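Local coordinates for Lin1909 protein (Listeria innocua, PDB 3FIJ) that is of unknown function but binds manganese and may hydrolyse gamma-glutamyl-gamma-aminobutyrate, at residues V101-L105 against L120-L125. Coordinates in Å, arbitrary orientation, origin at the centre of the assembly. Numbering follows the deposited sequence.
Sequences VRAAL and LVNVAL
Val101 is the apolar centre of this contact: its CA-to-CB bond points toward the segment 120-125 and its two methyls divide the neighbours. Val101 CG1 lies 3.9 Å from Leu120 CD2 and 4.3 Å from Val121 CG2, Val101 CG2 4.0 Å from Ala124 CB and 4.2 Å from Leu125 CD2. The helical segments 101-105 (Leu105 N to Val101 O, 2.7 Å) and 120-124 (Ala124 N to Leu120 O, 2.8 Å) cross at -80°, axes 11.6 Å apart, with Val101 CA and Val121 CA nearest, at 7.1 Å. One turn on, Leu105 (mt) brings CD1 to 4.5 Å from Leu125 CD2. Both Val101 and Val121 also touch Leu67 of strand 64-67, so two helices pack together on one side of the central sheet of a class I glutamine amidotransferase-like fold. At the exposed edge Arg102 (m, then t, t) donates a hydrogen bond from NH2 to Ala124 O (2.9 Å, 160°). Leu125 has already left helical phi/psi, so the guanidinium supplies a donor to the last helical carbonyl: greasy packing inside, a charged hydrogen bond outside.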
ATOM      1  N   VAL A 101      26.969  26.975  12.414  1.00 22.41           N
ATOM      2  CA  VAL A 101      27.321  27.131  13.829  1.00 23.66           C
ATOM      3  C   VAL A 101      28.594  27.957  13.995  1.00 24.10           C
ATOM      4  O   VAL A 101      28.685  28.787  14.901  1.00 25.20           O
ATOM      5  CB  VAL A 101      27.482  25.766  14.584  1.00 24.84           C
ATOM      6  CG1 VAL A 101      26.448  24.762  14.087  1.00 24.23           C
ATOM      7  CG2 VAL A 101      28.879  25.241  14.459  1.00 25.13           C
ATOM      8  N   ARG A 102      29.568  27.750  13.115  1.00 23.38           N
ATOM      9  CA  ARG A 102      30.810  28.517  13.182  1.00 25.19           C
ATOM     10  C   ARG A 102      30.533  30.005  12.958  1.00 24.26           C
ATOM     11  O   ARG A 102      31.035  30.857  13.695  1.00 25.64           O
ATOM     12  CB  ARG A 102      31.818  27.982  12.155  1.00 26.70           C
ATOM     13  CG  ARG A 102      32.351  26.613  12.558  1.00 31.62           C
ATOM     14  CD  ARG A 102      33.199  25.913  11.497  1.00 34.81           C
ATOM     15  NE  ARG A 102      33.661  24.620  12.002  1.00 35.72           N
ATOM     16  CZ  ARG A 102      34.373  23.741  11.305  1.00 37.24           C
ATOM     17  NH1 ARG A 102      34.724  24.008  10.050  1.00 37.46           N
ATOM     18  NH2 ARG A 102      34.725  22.590  11.867  1.00 34.85           N
ATOM     19  N   ALA A 103      29.719  30.315  11.952  1.00 22.31           N
ATOM     20  CA  ALA A 103      29.371  31.701  11.671  1.00 21.71           C
ATOM     21  C   ALA A 103      28.546  32.278  12.822  1.00 21.46           C
ATOM     22  O   ALA A 103      28.682  33.453  13.155  1.00 21.19           O
ATOM     23  CB  ALA A 103      28.588  31.797  10.357  1.00 20.79           C
ATOM     24  N   ALA A 104      27.694  31.445  13.423  1.00 21.49           N
ATOM     25  CA  ALA A 104      26.846  31.856  14.544  1.00 21.53           C
ATOM     26  C   ALA A 104      27.698  32.100  15.786  1.00 22.67           C
ATOM     27  O   ALA A 104      27.460  33.029  16.554  1.00 23.54           O
ATOM     28  CB  ALA A 104      25.799  30.780  14.832  1.00 19.59           C
ATOM     29  N   LEU A 105      28.687  31.242  15.989  1.00 24.73           N
ATOM     30  CA  LEU A 105      29.587  31.386  17.117  1.00 25.54           C
ATOM     31  C   LEU A 105      30.375  32.678  16.932  1.00 27.04           C
ATOM     32  O   LEU A 105      30.500  33.479  17.860  1.00 25.54           O
ATOM     33  CB  LEU A 105      30.536  30.182  17.191  1.00 21.43           C
ATOM     34  CG  LEU A 105      29.895  28.934  17.806  1.00 20.15           C
ATOM     35  CD1 LEU A 105      30.807  27.733  17.629  1.00 18.01           C
ATOM     36  CD2 LEU A 105      29.615  29.195  19.283  1.00 16.23           C
ATOM     37  N   LEU A 120      25.356  17.401  15.653  1.00 17.76           N
ATOM     38  CA  LEU A 120      26.077  18.107  14.604  1.00 17.10           C
ATOM     39  C   LEU A 120      27.028  19.126  15.247  1.00 17.49           C
ATOM     40  O   LEU A 120      28.151  19.325  14.788  1.00 17.74           O
ATOM     41  CB  LEU A 120      25.109  18.806  13.652  1.00 15.83           C
ATOM     42  CG  LEU A 120      25.842  19.552  12.539  1.00 17.44           C
ATOM     43  CD1 LEU A 120      25.140  19.316  11.241  1.00 20.03           C
ATOM     44  CD2 LEU A 120      25.942  21.040  12.868  1.00 14.11           C
ATOM     45  N   VAL A 121      26.583  19.768  16.319  1.00 17.82           N
ATOM     46  CA  VAL A 121      27.431  20.727  17.006  1.00 17.12           C
ATOM     47  C   VAL A 121      28.668  19.983  17.540  1.00 18.03           C
ATOM     48  O   VAL A 121      29.804  20.378  17.285  1.00 18.67           O
ATOM     49  CB  VAL A 121      26.649  21.395  18.155  1.00 15.58           C
ATOM     50  CG1 VAL A 121      27.587  22.167  19.081  1.00 14.83           C
ATOM     51  CG2 VAL A 121      25.607  22.315  17.574  1.00 12.96           C
ATOM     52  N   ASN A 122      28.442  18.889  18.259  1.00 16.97           N
ATOM     53  CA  ASN A 122      29.531  18.105  18.819  1.00 17.39           C
ATOM     54  C   ASN A 122      30.582  17.761  17.743  1.00 19.46           C
ATOM     55  O   ASN A 122      31.784  17.945  17.951  1.00 20.83           O
ATOM     56  CB  ASN A 122      28.962  16.834  19.461  1.00 14.09           C
ATOM     57  CG  ASN A 122      29.984  16.104  20.319  1.00 15.19           C
ATOM     58  OD1 ASN A 122      30.458  15.021  19.958  1.00 13.74           O
ATOM     59  ND2 ASN A 122      30.332  16.698  21.461  1.00 11.14           N
ATOM     60  N   VAL A 123      30.122  17.274  16.594  1.00 20.52           N
ATOM     61  CA  VAL A 123      31.008  16.925  15.491  1.00 20.55           C
ATOM     62  C   VAL A 123      31.732  18.158  14.951  1.00 21.99           C
ATOM     63  O   VAL A 123      32.948  18.145  14.779  1.00 23.87           O
ATOM     64  CB  VAL A 123      30.215  16.264  14.326  1.00 20.82           C
ATOM     65  CG1 VAL A 123      31.139  16.042  13.115  1.00 18.40           C
ATOM     66  CG2 VAL A 123      29.610  14.937  14.792  1.00 18.02           C
ATOM     67  N   ALA A 124      30.980  19.218  14.681  1.00 23.13           N
ATOM     68  CA  ALA A 124      31.555  20.452  14.149  1.00 24.48           C
ATOM     69  C   ALA A 124      32.768  20.923  14.930  1.00 24.45           C
ATOM     70  O   ALA A 124      33.728  21.418  14.343  1.00 24.92           O
ATOM     71  CB  ALA A 124      30.509  21.553  14.132  1.00 24.22           C
ATOM     72  N   LEU A 125      32.727  20.760  16.250  1.00 24.64           N
ATOM     73  CA  LEU A 125      33.817  21.203  17.112  1.00 24.80           C
ATOM     74  C   LEU A 125      34.835  20.127  17.527  1.00 25.03           C
ATOM     75  O   LEU A 125      35.624  20.339  18.443  1.00 23.44           O
ATOM     76  CB  LEU A 125      33.242  21.898  18.358  1.00 25.14           C
ATOM     77  CG  LEU A 125      32.698  23.326  18.188  1.00 27.79           C
ATOM     78  CD1 LEU A 125      33.832  24.258  17.818  1.00 27.87           C
ATOM     79  CD2 LEU A 125      31.622  23.375  17.110  1.00 27.65           C
TER